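Local coordinates for protein flavin-dependent monooxygenase, oxygenase subunit HsaA (Rhodococcus sp., PDB 2RFQ) that hydroxylates the steroid-derived phenol 3-HSA next to its hydroxyl group, using reduced FMN and dioxygen, in the bacterial breakdown of cholesterol, at residues A27-D39 and D180-S192. Numbering follows the deposited sequence.
Sequences AQETEDLRRIPDD and DVWNVVGLRGTGS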
ATOM      1  N   ALA A  27       7.502 -31.731  -5.672  1.00  9.55           N
ATOM      2  CA  ALA A  27       6.450 -30.687  -5.742  1.00  9.29           C
ATOM      3  C   ALA A  27       5.717 -30.622  -7.099  1.00  9.73           C
ATOM      4  O   ALA A  27       4.488 -30.472  -7.111  1.00  9.07           O
ATOM      5  CB  ALA A  27       6.997 -29.333  -5.335  1.00  9.53           C
ATOM      6  N   GLN A  28       6.432 -30.734  -8.237  1.00 10.74           N
ATOM      7  CA  GLN A  28       5.703 -30.653  -9.525  1.00 10.71           C
ATOM      8  C   GLN A  28       4.832 -31.873  -9.717  1.00 10.13           C
ATOM      9  O   GLN A  28       3.695 -31.772 -10.153  1.00 10.26           O
ATOM     10  CB  GLN A  28       6.592 -30.434 -10.774  1.00 11.99           C
ATOM     11  CG  GLN A  28       5.711 -30.114 -12.030  1.00 12.47           C
ATOM     12  CD  GLN A  28       4.780 -28.872 -11.840  1.00 15.33           C
ATOM     13  OE1 GLN A  28       5.210 -27.845 -11.356  1.00 17.83           O
ATOM     14  NE2 GLN A  28       3.523 -28.984 -12.252  1.00 17.91           N
ATOM     15  N   GLU A  29       5.369 -33.048  -9.385  1.00  9.47           N
ATOM     16  CA  GLU A  29       4.585 -34.261  -9.510  1.00  9.17           C
ATOM     17  C   GLU A  29       3.311 -34.190  -8.653  1.00  8.95           C
ATOM     18  O   GLU A  29       2.218 -34.587  -9.084  1.00  8.74           O
ATOM     19  CB  GLU A  29       5.420 -35.491  -9.133  1.00  9.27           C
ATOM     20  CG  GLU A  29       4.687 -36.798  -9.410  1.00  8.80           C
ATOM     21  CD  GLU A  29       5.603 -38.015  -9.418  1.00  8.28           C
ATOM     22  OE1 GLU A  29       6.720 -37.909  -9.963  1.00 10.77           O
ATOM     23  OE2 GLU A  29       5.153 -39.079  -8.953  1.00  9.14           O
ATOM     24  N   THR A  30       3.462 -33.685  -7.433  1.00  8.46           N
ATOM     25  CA  THR A  30       2.333 -33.534  -6.529  1.00  8.51           C
ATOM     26  C   THR A  30       1.268 -32.630  -7.159  1.00  9.18           C
ATOM     27  O   THR A  30       0.083 -32.943  -7.124  1.00 10.23           O
ATOM     28  CB  THR A  30       2.830 -32.958  -5.192  1.00  9.11           C
ATOM     29  OG1 THR A  30       3.710 -33.933  -4.613  1.00  9.21           O
ATOM     30  CG2 THR A  30       1.650 -32.665  -4.235  1.00  9.93           C
ATOM     31  N   GLU A  31       1.685 -31.517  -7.758  1.00  9.74           N
ATOM     32  CA  GLU A  31       0.726 -30.671  -8.475  1.00 10.06           C
ATOM     33  C   GLU A  31       0.059 -31.424  -9.631  1.00 10.05           C
ATOM     34  O   GLU A  31      -1.154 -31.406  -9.778  1.00 10.40           O
ATOM     35  CB  GLU A  31       1.438 -29.480  -9.093  1.00 11.03           C
ATOM     36  CG  GLU A  31       1.640 -28.306  -8.223  1.00 13.88           C
ATOM     37  CD  GLU A  31       1.745 -27.071  -9.109  1.00 15.54           C
ATOM     38  OE1 GLU A  31       2.836 -26.847  -9.648  1.00 14.94           O
ATOM     39  OE2 GLU A  31       0.732 -26.369  -9.298  1.00 13.67           O
ATOM     40  N   ASP A  32       0.884 -32.063 -10.462  1.00 10.27           N
ATOM     41  CA  ASP A  32       0.386 -32.738 -11.670  1.00 11.16           C
ATOM     42  C   ASP A  32      -0.611 -33.838 -11.371  1.00 10.61           C
ATOM     43  O   ASP A  32      -1.592 -34.043 -12.110  1.00 12.35           O
ATOM     44  CB  ASP A  32       1.576 -33.305 -12.457  1.00 11.30           C
ATOM     45  CG  ASP A  32       2.422 -32.222 -13.123  1.00 13.81           C
ATOM     46  OD1 ASP A  32       1.956 -31.063 -13.271  1.00 16.31           O
ATOM     47  OD2 ASP A  32       3.569 -32.525 -13.498  1.00 16.44           O
ATOM     48  N   LEU A  33      -0.368 -34.585 -10.291  1.00  9.82           N
ATOM     49  CA  LEU A  33      -1.273 -35.676  -9.903  1.00 10.39           C
ATOM     50  C   LEU A  33      -2.457 -35.196  -9.056  1.00 10.10           C
ATOM     51  O   LEU A  33      -3.367 -35.967  -8.766  1.00 11.05           O
ATOM     52  CB  LEU A  33      -0.498 -36.742  -9.139  1.00  9.86           C
ATOM     53  CG  LEU A  33       0.630 -37.376  -9.922  1.00 11.31           C
ATOM     54  CD1 LEU A  33       1.462 -38.256  -8.985  1.00 13.63           C
ATOM     55  CD2 LEU A  33      -0.008 -38.203 -11.039  1.00 13.25           C
ATOM     56  N   ARG A  34      -2.422 -33.922  -8.631  1.00  9.76           N
ATOM     57  CA  ARG A  34      -3.521 -33.333  -7.816  1.00 10.71           C
ATOM     58  C   ARG A  34      -3.760 -34.087  -6.489  1.00 10.61           C
ATOM     59  O   ARG A  34      -4.884 -34.148  -5.974  1.00 10.81           O
ATOM     60  CB  ARG A  34      -4.821 -33.237  -8.636  1.00 11.16           C
ATOM     61  CG  ARG A  34      -4.680 -32.403  -9.939  1.00 12.21           C
ATOM     62  CD  ARG A  34      -6.048 -32.349 -10.705  1.00 13.43           C
ATOM     63  NE  ARG A  34      -6.540 -33.691 -11.049  1.00 12.79           N
ATOM     64  CZ  ARG A  34      -7.590 -34.303 -10.486  1.00 15.22           C
ATOM     65  NH1 ARG A  34      -8.346 -33.695  -9.569  1.00 15.23           N
ATOM     66  NH2 ARG A  34      -7.912 -35.548 -10.860  1.00 18.01           N
ATOM     67  N   ARG A  35      -2.683 -34.612  -5.917  1.00 10.68           N
ATOM     68  CA  ARG A  35      -2.804 -35.436  -4.729  1.00 11.75           C
ATOM     69  C   ARG A  35      -1.431 -35.522  -4.097  1.00 10.31           C
ATOM     70  O   ARG A  35      -0.413 -35.570  -4.792  1.00 10.52           O
ATOM     71  CB  ARG A  35      -3.310 -36.843  -5.139  1.00 11.78           C
ATOM     72  CG  ARG A  35      -4.037 -37.619  -4.045  1.00 14.62           C
ATOM     73  CD  ARG A  35      -4.577 -38.964  -4.582  1.00 13.63           C
ATOM     74  NE  ARG A  35      -3.492 -39.705  -5.219  1.00 15.61           N
ATOM     75  CZ  ARG A  35      -3.382 -39.935  -6.528  1.00 18.11           C
ATOM     76  NH1 ARG A  35      -4.351 -39.558  -7.374  1.00 19.05           N
ATOM     77  NH2 ARG A  35      -2.305 -40.564  -7.001  1.00 16.68           N
ATOM     78  N   ILE A  36      -1.388 -35.532  -2.761  1.00 10.11           N
ATOM     79  CA  ILE A  36      -0.113 -35.771  -2.106  1.00  9.42           C
ATOM     80  C   ILE A  36       0.281 -37.233  -2.355  1.00  9.60           C
ATOM     81  O   ILE A  36      -0.539 -38.127  -2.189  1.00 10.39           O
ATOM     82  CB  ILE A  36      -0.203 -35.525  -0.585  1.00  9.29           C
ATOM     83  CG1 ILE A  36      -0.838 -34.153  -0.284  1.00  8.42           C
ATOM     84  CG2 ILE A  36       1.199 -35.684   0.063  1.00 10.93           C
ATOM     85  CD1 ILE A  36      -0.122 -32.934  -0.942  1.00  8.98           C
ATOM     86  N   PRO A  37       1.521 -37.480  -2.783  1.00  9.97           N
ATOM     87  CA  PRO A  37       1.966 -38.865  -2.974  1.00  9.93           C
ATOM     88  C   PRO A  37       1.840 -39.710  -1.696  1.00  8.88           C
ATOM     89  O   PRO A  37       2.082 -39.233  -0.560  1.00  8.38           O
ATOM     90  CB  PRO A  37       3.421 -38.704  -3.402  1.00 10.10           C
ATOM     91  CG  PRO A  37       3.415 -37.408  -4.151  1.00 12.03           C
ATOM     92  CD  PRO A  37       2.549 -36.521  -3.230  1.00 11.56           C
ATOM     93  N   ASP A  38       1.432 -40.958  -1.886  1.00  9.02           N
ATOM     94  CA  ASP A  38       1.297 -41.902  -0.770  1.00  8.96           C
ATOM     95  C   ASP A  38       2.615 -41.977  -0.011  1.00  8.80           C
ATOM     96  O   ASP A  38       2.618 -42.013   1.228  1.00  8.95           O
ATOM     97  CB  ASP A  38       0.944 -43.306  -1.260  1.00  9.54           C
ATOM     98  CG  ASP A  38      -0.400 -43.378  -1.974  1.00 10.85           C
ATOM     99  OD1 ASP A  38      -1.233 -42.463  -1.836  1.00 11.19           O
ATOM    100  OD2 ASP A  38      -0.621 -44.418  -2.648  1.00 13.12           O
ATOM    101  N   ASP A  39       3.729 -41.973  -0.753  1.00  8.62           N
ATOM    102  CA  ASP A  39       5.018 -42.193  -0.113  1.00  9.20           C
ATOM    103  C   ASP A  39       5.423 -40.981   0.721  1.00  9.77           C
ATOM    104  O   ASP A  39       6.084 -41.135   1.756  1.00  9.77           O
ATOM    105  CB  ASP A  39       6.105 -42.527  -1.137  1.00 10.26           C
ATOM    106  CG  ASP A  39       7.333 -43.060  -0.477  1.00 12.14           C
ATOM    107  OD1 ASP A  39       7.227 -44.130   0.147  1.00 13.26           O
ATOM    108  OD2 ASP A  39       8.375 -42.379  -0.528  1.00 16.76           O
ATOM    109  N   ASP A 180     -14.030 -36.862  -7.147  1.00 13.37           N
ATOM    110  CA  ASP A 180     -12.842 -36.148  -7.607  1.00 13.98           C
ATOM    111  C   ASP A 180     -13.265 -34.965  -8.465  1.00 13.95           C
ATOM    112  O   ASP A 180     -13.629 -35.128  -9.639  1.00 13.97           O
ATOM    113  CB  ASP A 180     -11.921 -37.089  -8.382  1.00 14.82           C
ATOM    114  CG  ASP A 180     -10.696 -36.398  -8.905  1.00 16.53           C
ATOM    115  OD1 ASP A 180     -10.392 -35.278  -8.441  1.00 15.91           O
ATOM    116  OD2 ASP A 180     -10.022 -36.987  -9.782  1.00 18.67           O
ATOM    117  N   VAL A 181     -13.268 -33.786  -7.849  1.00 12.65           N
ATOM    118  CA  VAL A 181     -13.678 -32.556  -8.509  1.00 13.10           C
ATOM    119  C   VAL A 181     -12.616 -31.450  -8.442  1.00 13.24           C
ATOM    120  O   VAL A 181     -12.858 -30.348  -8.938  1.00 14.07           O
ATOM    121  CB  VAL A 181     -14.987 -31.984  -7.911  1.00 13.64           C
ATOM    122  CG1 VAL A 181     -16.116 -33.001  -8.026  1.00 14.06           C
ATOM    123  CG2 VAL A 181     -14.772 -31.576  -6.450  1.00 16.03           C
ATOM    124  N   TRP A 182     -11.471 -31.741  -7.822  1.00 12.01           N
ATOM    125  CA  TRP A 182     -10.479 -30.696  -7.494  1.00 11.83           C
ATOM    126  C   TRP A 182      -9.763 -30.175  -8.745  1.00 11.34           C
ATOM    127  O   TRP A 182      -8.905 -30.846  -9.315  1.00 12.68           O
ATOM    128  CB  TRP A 182      -9.497 -31.267  -6.479  1.00 10.78           C
ATOM    129  CG  TRP A 182      -8.589 -30.279  -5.852  1.00 11.43           C
ATOM    130  CD1 TRP A 182      -7.225 -30.310  -5.855  1.00 11.24           C
ATOM    131  CD2 TRP A 182      -8.973 -29.141  -5.073  1.00 11.33           C
ATOM    132  NE1 TRP A 182      -6.724 -29.250  -5.132  1.00  9.00           N
ATOM    133  CE2 TRP A 182      -7.777 -28.515  -4.638  1.00  9.19           C
ATOM    134  CE3 TRP A 182     -10.214 -28.584  -4.702  1.00 10.95           C
ATOM    135  CZ2 TRP A 182      -7.777 -27.365  -3.854  1.00 10.68           C
ATOM    136  CZ3 TRP A 182     -10.214 -27.427  -3.920  1.00 10.69           C
ATOM    137  CH2 TRP A 182      -9.001 -26.845  -3.494  1.00 11.14           C
ATOM    138  N   ASN A 183     -10.127 -28.962  -9.170  1.00 11.64           N
ATOM    139  CA  ASN A 183      -9.694 -28.424 -10.450  1.00 11.27           C
ATOM    140  C   ASN A 183      -9.466 -26.915 -10.333  1.00 10.45           C
ATOM    141  O   ASN A 183     -10.288 -26.096 -10.785  1.00 10.51           O
ATOM    142  CB  ASN A 183     -10.787 -28.728 -11.484  1.00 11.54           C
ATOM    143  CG  ASN A 183     -10.367 -28.394 -12.880  1.00 14.18           C
ATOM    144  OD1 ASN A 183      -9.182 -28.314 -13.182  1.00 14.98           O
ATOM    145  ND2 ASN A 183     -11.353 -28.178 -13.756  1.00 19.20           N
ATOM    146  N   VAL A 184      -8.341 -26.568  -9.703  1.00  9.29           N
ATOM    147  CA  VAL A 184      -8.109 -25.186  -9.245  1.00  9.25           C
ATOM    148  C   VAL A 184      -6.740 -24.636  -9.638  1.00  8.86           C
ATOM    149  O   VAL A 184      -5.839 -25.381 -10.045  1.00  9.58           O
ATOM    150  CB  VAL A 184      -8.266 -25.092  -7.716  1.00 10.00           C
ATOM    151  CG1 VAL A 184      -9.730 -25.319  -7.325  1.00 10.63           C
ATOM    152  CG2 VAL A 184      -7.379 -26.113  -7.054  1.00 10.88           C
ATOM    153  N   VAL A 185      -6.576 -23.322  -9.486  1.00  8.19           N
ATOM    154  CA  VAL A 185      -5.362 -22.641  -9.977  1.00  7.96           C
ATOM    155  C   VAL A 185      -4.141 -22.798  -9.032  1.00  8.12           C
ATOM    156  O   VAL A 185      -2.990 -22.628  -9.433  1.00  8.38           O
ATOM    157  CB  VAL A 185      -5.659 -21.132 -10.216  1.00  8.70           C
ATOM    158  CG1 VAL A 185      -5.925 -20.418  -8.870  1.00  9.03           C
ATOM    159  CG2 VAL A 185      -4.530 -20.417 -11.024  1.00  8.38           C
ATOM    160  N   GLY A 186      -4.411 -23.114  -7.779  1.00  8.00           N
ATOM    161  CA  GLY A 186      -3.330 -23.360  -6.793  1.00  8.07           C
ATOM    162  C   GLY A 186      -3.745 -24.379  -5.751  1.00  7.18           C
ATOM    163  O   GLY A 186      -4.926 -24.750  -5.645  1.00  6.89           O
ATOM    164  N   LEU A 187      -2.770 -24.808  -4.944  1.00  6.75           N
ATOM    165  CA  LEU A 187      -2.973 -25.935  -4.007  1.00  6.45           C
ATOM    166  C   LEU A 187      -3.544 -27.152  -4.751  1.00  7.32           C
ATOM    167  O   LEU A 187      -4.297 -27.958  -4.194  1.00  7.97           O
ATOM    168  CB  LEU A 187      -3.874 -25.545  -2.806  1.00  7.34           C
ATOM    169  CG  LEU A 187      -3.190 -24.614  -1.786  1.00  7.66           C
ATOM    170  CD1 LEU A 187      -4.245 -24.231  -0.696  1.00  7.94           C
ATOM    171  CD2 LEU A 187      -1.941 -25.303  -1.175  1.00  9.65           C
ATOM    172  N   ARG A 188      -3.136 -27.306  -6.006  1.00  8.21           N
ATOM    173  CA  ARG A 188      -3.613 -28.425  -6.842  1.00  8.27           C
ATOM    174  C   ARG A 188      -3.293 -29.777  -6.190  1.00  8.05           C
ATOM    175  O   ARG A 188      -4.116 -30.708  -6.196  1.00  9.42           O
ATOM    176  CB  ARG A 188      -2.978 -28.350  -8.229  1.00  9.57           C
ATOM    177  CG  ARG A 188      -3.507 -27.175  -8.996  1.00  9.13           C
ATOM    178  CD  ARG A 188      -2.767 -26.989 -10.329  1.00 14.26           C
ATOM    179  NE  ARG A 188      -3.469 -26.025 -11.160  1.00 20.51           N
ATOM    180  CZ  ARG A 188      -2.940 -25.406 -12.213  1.00 24.77           C
ATOM    181  NH1 ARG A 188      -1.657 -25.606 -12.552  1.00 22.20           N
ATOM    182  NH2 ARG A 188      -3.702 -24.578 -12.928  1.00 26.59           N
ATOM    183  N   GLY A 189      -2.115 -29.873  -5.583  1.00  7.44           N
ATOM    184  CA  GLY A 189      -1.680 -31.129  -4.958  1.00  7.94           C
ATOM    185  C   GLY A 189      -2.489 -31.573  -3.750  1.00  8.71           C
ATOM    186  O   GLY A 189      -2.359 -32.717  -3.316  1.00  9.41           O
ATOM    187  N   THR A 190      -3.314 -30.674  -3.183  1.00  7.57           N
ATOM    188  CA  THR A 190      -3.992 -31.013  -1.938  1.00  8.01           C
ATOM    189  C   THR A 190      -5.097 -32.061  -2.112  1.00  8.61           C
ATOM    190  O   THR A 190      -5.489 -32.689  -1.130  1.00 10.06           O
ATOM    191  CB  THR A 190      -4.556 -29.762  -1.199  1.00  7.25           C
ATOM    192  OG1 THR A 190      -5.556 -29.136  -2.018  1.00  8.16           O
ATOM    193  CG2 THR A 190      -3.405 -28.778  -0.906  1.00  7.72           C
ATOM    194  N   GLY A 191      -5.588 -32.251  -3.346  1.00  9.06           N
ATOM    195  CA  GLY A 191      -6.655 -33.231  -3.556  1.00  9.37           C
ATOM    196  C   GLY A 191      -7.822 -32.943  -2.630  1.00  9.57           C
ATOM    197  O   GLY A 191      -8.337 -33.840  -1.948  1.00 10.10           O
ATOM    198  N   SER A 192      -8.239 -31.690  -2.613  1.00  9.37           N
ATOM    199  CA  SER A 192      -9.308 -31.239  -1.722  1.00  8.78           C
ATOM    200  C   SER A 192     -10.693 -31.582  -2.281  1.00  8.98           C
ATOM    201  O   SER A 192     -11.476 -30.696  -2.642  1.00  9.71           O
ATOM    202  CB  SER A 192      -9.143 -29.733  -1.401  1.00  9.23           C
ATOM    203  OG  SER A 192      -7.893 -29.547  -0.739  1.00  9.54           O
TER
HETATM  204  O   HOH W   1       0.707 -27.039 -12.049  1.00 22.61           O
HETATM  205  O   HOH W   2      -0.851 -25.894  -7.113  1.00  9.92           O
HETATM  206  O   HOH W   3      -4.089 -35.295  -1.271  1.00 10.10           O
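Arg-34 and Gly-189 bring the two backbones together, their CA atoms 4.1 Å apart, where helix 27-33 ends in a Schellman motif and the 180-192 loop makes its 3-10 turn. Arg-34 takes the positive phi of that motif, and its CA meets Arg-188 O at 3.1 Å in a CA-H...O contact. Gly-189 has no CB to collide with Thr-30 CG2; at Gly-191 a CB would strike Arg-34 O, and the positive phi there also favours glycine. Ile-36 lays CD1 against Gly-189 O, and its backbone N reaches Thr-190 O through a water.

The chain of Arg-34 bends at chi3 (-58°) and presents the guanidinium edge to the Asp-180 carboxylate. Arg-34 NH1 and NH2 bind Asp-180 OD1 and OD2 respectively, both at 2.8 Å and nearly straight, using the syn lone pairs with the two planes only 5° apart. Arg-34 NH1 also donates to Trp-182 O (2.9 Å), a more bent bond. Shortening Arg-34 to an alanine is likely to cost Asp-180 its charge partner and the Trp-182 carbonyl this donor.

Glu-31 OE2 stops 4.1 Å from Arg-188 NH1; one water links it to Arg-188 N, another, weakly held by Glu-31, to NH1. Close glycine packing, salt bridge and waters thus join helix 27-33 to the loop, and buried Glu-31, also paired with Arg-357 and Arg-360, probably stays ionised.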